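Local structure of acyl-CoA dehydrogenase (Bacillus anthracis, 3OWA) at the interface of chains A and B. The protein oxidises acyl-CoA thioesters to the corresponding 2-enoyl-CoA products, passing the electrons to its bound FAD cofactor. Coordinates in Å, arbitrary orientation; residue numbers count along the deposited sequence, not the author numbering. Chains: chain A/B, Acyl-CoA dehydrogenase.

Contact 1: the interface of chains A and B. Residues chain A 388-390, 395; chain B 225-228.
The phenyl ring of A:Phe388 receives B:Met228 on one face: the CB methylene sits above the plane, offset toward the rim, 3.7 Å from CD2, while the selenium of this selenomethionine lies beyond the CD2-CE2 rim, on the same side of the plane. The two side chains cross at about a right angle. The flat carboxylate of A:Glu395 meets the same methylene group, its OE1 lying 3.3 Å from B:Met228 CB. CG of B:Met228 is anti to its backbone N (chi1 -171°), which carries the chain past A:Glu395 in the opposite direction and brings its CE methyl 3.8 Å from A:Glu395 CG. A long, flexible methionine chain, here with selenium for sulfur, suits a place between ring and carboxylate.

The backbones pair as a short antiparallel bridge centred on A:Met389 and B:Lys227. B:Met228 N donates to A:Phe388 O at 2.8 Å, and A:Ala390 N donates to B:Lys226 O at 2.9 Å. The small A:Ala390 side chain, its CB 4.0 Å from B:Lys226 CB, probably helps the two segments come close. A:Met389 runs beside the aliphatic stem of B:Lys227, pointing the same way, with CE 3.8 Å from CG of the lysine.

This backbone-paired piece of the two-fold interface of the deposited dimer joins the end of 3-10 helix 384-388, the following link and helix 393-401 of chain A to the chain B loop between strands 219-221 and 235-240 of the middle domain.

Contact 2: the interface of chains A and B. Residues chain A 186, 225-227; chain B 385, 388-389, 391.
B:Met389 reaches the indole of A:Trp186, which lies in the WITN sequence typical of the acyl-CoA dehydrogenase middle domain, while B:Gly385 belongs to the glycine-bearing HGGYG segment that helps line the FAD pocket.

Van der Waals packing gathers round the selenomethionine. Its selenium lies 3.5 Å from A:Trp186 NE1, and its CE methyl follows at 3.7 Å from the same nitrogen. The bends at chi2 (-62°) and chi3 set the CE methyl above the indole plane, just outside NE1, and leave the selenium nearer that plane but farther out beyond the rim. The soft, polarisable selenium, standing in for methionine sulfur, also fits against A:Glu225, 3.8 Å from its CB, with the two side chains at about a right angle. Farther round the indole, the benzene-ring atom CH2 of A:Trp186 packs 3.6 Å from B:Gly385 CA. With no side chain on the glycine, the broad tryptophan can come right up to the backbone.

Polar and charged groups meet less comfortably. B:Glu391 OE1 is modelled 3.1 Å from the carbonyl oxygen A:Lys226 O, a clash of two acceptors unless the acid carries a proton; this and the near-eclipsed chi1 of 21° make the placement of B:Glu391 doubtful. Its OE1 also stands 4.2 Å from A:Glu225 OE2, an approach that is equally doubtful and supports no conclusion about ionisation. A:Lys226 NZ, 4.7 Å from B:Glu391 OE2 as modelled, might partly balance the charge.

Contact 3: the interface of chains A and B. Residues chain A 402, 405-406, 412; chain B 377, 380-381.
B:Val380 presents its CG1 methyl over the centre of one face of the A:Arg402 guanidinium, 3.8 Å from CZ, while A:Arg405 lays NH1 over the opposite face. The flat cation is thereby sandwiched between a branched aliphatic side chain and a second guanidinium. Nearby, A:Ile406 slides past B:Gln381, with CG1 3.8 Å from OE1.

Around this core, B:Gln381 both accepts and donates, a role that suits an amide. Its OE1 takes bonds from A:Arg402 NH1 (3.0 Å) and NH2 (2.9 Å), the latter on a lone pair in the carbonyl plane; the guanidinium and amide planes are 13° apart, nearly coplanar. Its NE2 donates to A:Arg405 O, and almost straight, 172° at the hydrogen, to the syn lone pair of A:Glu412 OE2 at 2.8 Å. A:Arg402 NH2 additionally reaches the backbone oxygen B:Asp377 O.

At the rim, A:Arg405 grips the B:Asp377 carboxylate end-on: NH1 meets the syn lone pair of OD1 at 2.8 Å, and NH2 meets OD2 at 3.0 Å. A chi1 of 178° (CG anti to the backbone N) points the carboxylate at both arginines; OD1 also meets A:Arg402 NE in a salt bridge whose hydrogen bond is weak. Its negative charge probably eases the arginine stacking.

B:Gln381 also belongs to the FAD pocket, so this network probably ties subunit contact to the cofactor site. Chain B supplies helix 358-383 near its C-terminal end; chain A supplies 3-10 helix 402-405, the next residue and helix 411-427.

Contact 1: the interface of chains A and B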
# COMPACT_ATOMS: atom_id res chain seq x y z
N PHE A 388 -4.95 -12.83 -4.08
CA PHE A 388 -4.18 -13.25 -2.89
C PHE A 388 -3.66 -14.68 -3.15
O PHE A 388 -3.00 -15.29 -2.29
CB PHE A 388 -5.12 -13.20 -1.71
CG PHE A 388 -4.43 -13.26 -0.33
CD1 PHE A 388 -4.59 -14.38 0.48
CD2 PHE A 388 -3.70 -12.19 0.13
CE1 PHE A 388 -4.04 -14.46 1.73
CE2 PHE A 388 -3.10 -12.22 1.42
CZ PHE A 388 -3.28 -13.36 2.21
N MSE A 389 -3.92 -15.21 -4.35
CA MSE A 389 -3.56 -16.62 -4.67
C MSE A 389 -2.31 -16.66 -5.55
O MSE A 389 -2.27 -15.95 -6.60
CB MSE A 389 -4.72 -17.32 -5.43
CG MSE A 389 -5.97 -17.50 -4.63
SE MSE A 389 -5.67 -18.67 -3.15
CE MSE A 389 -5.98 -17.44 -1.73
N ALA A 390 -1.31 -17.46 -5.16
CA ALA A 390 -0.01 -17.50 -5.91
C ALA A 390 -0.21 -17.92 -7.38
O ALA A 390 0.62 -17.65 -8.25
CB ALA A 390 0.98 -18.47 -5.23
N GLU A 395 -0.68 -11.38 -7.97
CA GLU A 395 -0.23 -11.69 -6.62
C GLU A 395 1.32 -11.58 -6.51
O GLU A 395 1.88 -11.05 -5.53
CB GLU A 395 -0.69 -13.10 -6.28
CG GLU A 395 -0.36 -13.64 -4.85
CD GLU A 395 1.09 -14.19 -4.65
OE1 GLU A 395 1.50 -14.28 -3.49
OE2 GLU A 395 1.81 -14.57 -5.62
N GLU B 225 -4.57 -24.45 -0.93
CA GLU B 225 -4.22 -23.32 -1.77
C GLU B 225 -2.81 -22.82 -1.42
O GLU B 225 -2.34 -22.95 -0.28
CB GLU B 225 -5.21 -22.17 -1.49
CG GLU B 225 -6.64 -22.52 -1.82
CD GLU B 225 -6.90 -22.50 -3.32
OE1 GLU B 225 -8.07 -22.60 -3.73
OE2 GLU B 225 -5.94 -22.37 -4.09
N LYS B 226 -2.17 -22.22 -2.40
CA LYS B 226 -0.89 -21.55 -2.25
C LYS B 226 -1.23 -20.09 -2.18
O LYS B 226 -1.76 -19.53 -3.13
CB LYS B 226 -0.00 -21.86 -3.47
CG LYS B 226 0.55 -23.27 -3.44
CD LYS B 226 0.79 -23.85 -4.85
CE LYS B 226 1.59 -25.14 -4.73
NZ LYS B 226 0.76 -26.29 -4.23
N LYS B 227 -0.96 -19.46 -1.04
CA LYS B 227 -1.53 -18.14 -0.77
C LYS B 227 -0.43 -17.09 -0.56
O LYS B 227 0.69 -17.42 -0.20
CB LYS B 227 -2.39 -18.14 0.54
CG LYS B 227 -3.54 -19.15 0.59
CD LYS B 227 -4.50 -18.87 1.77
CE LYS B 227 -3.90 -19.13 3.19
NZ LYS B 227 -3.23 -20.47 3.37
N MSE B 228 -0.77 -15.81 -0.74
CA MSE B 228 0.21 -14.77 -0.50
C MSE B 228 0.61 -14.69 0.98
O MSE B 228 1.79 -14.45 1.31
CB MSE B 228 -0.37 -13.43 -0.90
CG MSE B 228 0.68 -12.31 -0.88
SE MSE B 228 -0.19 -10.63 -0.84
CE MSE B 228 -0.71 -10.45 -2.74

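Contact 2: the interface of chains A and B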
# COMPACT_ATOMS: atom_id res chain seq x y z
N TRP A 186 23.13 -8.37 0.54
CA TRP A 186 21.99 -8.29 -0.39
C TRP A 186 22.44 -8.04 -1.83
O TRP A 186 21.87 -7.18 -2.54
CB TRP A 186 20.95 -7.20 0.00
CG TRP A 186 20.16 -7.45 1.24
CD1 TRP A 186 19.69 -8.65 1.68
CD2 TRP A 186 19.78 -6.48 2.22
NE1 TRP A 186 19.03 -8.50 2.88
CE2 TRP A 186 19.07 -7.17 3.25
CE3 TRP A 186 19.97 -5.10 2.35
CZ2 TRP A 186 18.50 -6.54 4.34
CZ3 TRP A 186 19.41 -4.46 3.48
CH2 TRP A 186 18.68 -5.18 4.44
N GLU A 225 19.10 -15.42 0.41
CA GLU A 225 18.11 -14.85 1.32
C GLU A 225 16.71 -15.39 1.00
O GLU A 225 16.42 -15.75 -0.16
CB GLU A 225 18.05 -13.32 1.14
CG GLU A 225 19.33 -12.65 1.46
CD GLU A 225 19.57 -12.55 2.93
OE1 GLU A 225 20.52 -11.85 3.32
OE2 GLU A 225 18.79 -13.11 3.73
N LYS A 226 15.87 -15.44 2.03
CA LYS A 226 14.43 -15.74 1.88
C LYS A 226 13.68 -14.43 1.81
O LYS A 226 13.72 -13.64 2.73
CB LYS A 226 13.96 -16.64 3.04
CG LYS A 226 14.67 -17.97 3.07
CD LYS A 226 14.26 -18.78 4.28
CE LYS A 226 15.03 -20.11 4.33
NZ LYS A 226 16.36 -19.95 5.02
N LYS A 227 13.05 -14.13 0.68
CA LYS A 227 12.57 -12.79 0.45
C LYS A 227 11.07 -12.76 0.28
O LYS A 227 10.48 -13.74 -0.22
CB LYS A 227 13.18 -12.19 -0.87
CG LYS A 227 14.73 -12.21 -0.85
CD LYS A 227 15.40 -11.31 -1.92
CE LYS A 227 15.11 -11.65 -3.41
NZ LYS A 227 15.30 -13.10 -3.73
N GLY B 385 15.40 -2.68 3.96
CA GLY B 385 15.51 -3.98 3.24
C GLY B 385 15.17 -5.15 4.15
O GLY B 385 14.72 -6.20 3.69
N PHE B 388 11.79 -6.62 3.96
CA PHE B 388 11.45 -7.47 2.76
C PHE B 388 11.99 -8.89 2.91
O PHE B 388 11.81 -9.77 2.02
CB PHE B 388 12.09 -6.77 1.56
CG PHE B 388 11.58 -7.26 0.17
CD1 PHE B 388 12.41 -7.95 -0.68
CD2 PHE B 388 10.28 -6.90 -0.24
CE1 PHE B 388 11.99 -8.34 -1.97
CE2 PHE B 388 9.82 -7.27 -1.54
CZ PHE B 388 10.66 -7.97 -2.37
N MSE B 389 12.59 -9.17 4.06
CA MSE B 389 13.21 -10.47 4.38
C MSE B 389 12.29 -11.31 5.27
O MSE B 389 11.83 -10.85 6.33
CB MSE B 389 14.53 -10.25 5.17
CG MSE B 389 15.65 -9.49 4.44
SE MSE B 389 16.17 -10.49 2.89
CE MSE B 389 15.66 -9.27 1.51
N GLU B 391 12.85 -13.49 7.50
CA GLU B 391 13.20 -13.69 8.92
C GLU B 391 12.74 -12.51 9.82
O GLU B 391 12.93 -12.55 11.05
CB GLU B 391 14.69 -14.03 9.08
CG GLU B 391 15.59 -13.60 7.91
CD GLU B 391 15.29 -14.35 6.61
OE1 GLU B 391 15.08 -13.69 5.57
OE2 GLU B 391 15.25 -15.62 6.61

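Contact 3: the interface of chains A and B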
# COMPACT_ATOMS: atom_id res chain seq x y z
N ARG A 402 7.09 -4.23 -3.70
CA ARG A 402 7.29 -3.53 -2.39
C ARG A 402 8.76 -3.03 -2.21
O ARG A 402 9.03 -1.96 -1.54
CB ARG A 402 6.81 -4.46 -1.25
CG ARG A 402 6.91 -3.83 0.18
CD ARG A 402 6.03 -2.52 0.14
NE ARG A 402 6.12 -1.66 1.32
CZ ARG A 402 7.10 -0.78 1.56
NH1 ARG A 402 8.10 -0.59 0.72
NH2 ARG A 402 7.04 -0.04 2.66
N ARG A 405 10.41 0.64 -3.40
CA ARG A 405 10.40 1.90 -2.62
C ARG A 405 11.58 1.97 -1.68
O ARG A 405 11.77 2.96 -0.91
CB ARG A 405 9.06 2.08 -1.90
CG ARG A 405 7.87 2.19 -2.86
CD ARG A 405 6.52 1.87 -2.23
NE ARG A 405 6.44 2.57 -0.94
CZ ARG A 405 5.63 2.22 0.04
NH1 ARG A 405 4.81 1.16 -0.11
NH2 ARG A 405 5.67 2.91 1.20
N ILE A 406 12.41 0.93 -1.73
CA ILE A 406 13.54 0.82 -0.83
C ILE A 406 14.85 0.84 -1.60
O ILE A 406 15.80 1.51 -1.19
CB ILE A 406 13.39 -0.43 0.08
CG1 ILE A 406 12.33 -0.18 1.16
CG2 ILE A 406 14.73 -0.79 0.75
CD1 ILE A 406 11.66 -1.44 1.57
N GLU A 412 12.41 7.85 1.11
CA GLU A 412 12.65 8.96 2.06
C GLU A 412 13.94 9.71 1.68
O GLU A 412 13.98 10.95 1.66
CB GLU A 412 12.81 8.44 3.51
CG GLU A 412 11.51 7.86 4.11
CD GLU A 412 11.05 6.57 3.42
OE1 GLU A 412 9.84 6.46 3.08
OE2 GLU A 412 11.91 5.67 3.21
N ASP B 377 2.61 -1.25 6.15
CA ASP B 377 3.40 -0.75 5.04
C ASP B 377 4.49 0.23 5.55
O ASP B 377 5.66 0.22 5.10
CB ASP B 377 2.47 -0.00 4.09
CG ASP B 377 3.23 0.58 2.93
OD1 ASP B 377 3.68 -0.22 2.07
OD2 ASP B 377 3.42 1.83 2.90
N VAL B 380 7.19 -1.79 7.32
CA VAL B 380 8.16 -2.36 6.46
C VAL B 380 9.13 -1.24 6.06
O VAL B 380 10.37 -1.48 6.01
CB VAL B 380 7.51 -2.97 5.16
CG1 VAL B 380 8.55 -3.16 4.09
CG2 VAL B 380 6.86 -4.31 5.50
N GLN B 381 8.61 -0.05 5.76
CA GLN B 381 9.48 1.02 5.27
C GLN B 381 10.51 1.38 6.38
O GLN B 381 11.72 1.63 6.13
CB GLN B 381 8.66 2.28 4.88
CG GLN B 381 9.48 3.31 4.02
CD GLN B 381 9.84 2.75 2.63
OE1 GLN B 381 9.27 1.77 2.21
NE2 GLN B 381 10.79 3.39 1.93

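Contacts 1 and 2 sample the same kind of junction from the two sides of the two-fold axis, with residues 225-227 and 388-389 in both and the chains exchanged; their C-alpha centres are about 19 Å apart. Contact 3 lies about 13 Å from contact 2 and 22 Å from contact 1. On chain B, helix 358-383 of contact 3 leads directly into 3-10 helix 384-388 of contact 2, and Gln381 and Gly385 both line an FAD pocket. Middle-domain loops and C-terminal helices are thus knitted together across the pair, so dimer formation, if this assembly is the biological one, probably helps shape the cofactor site.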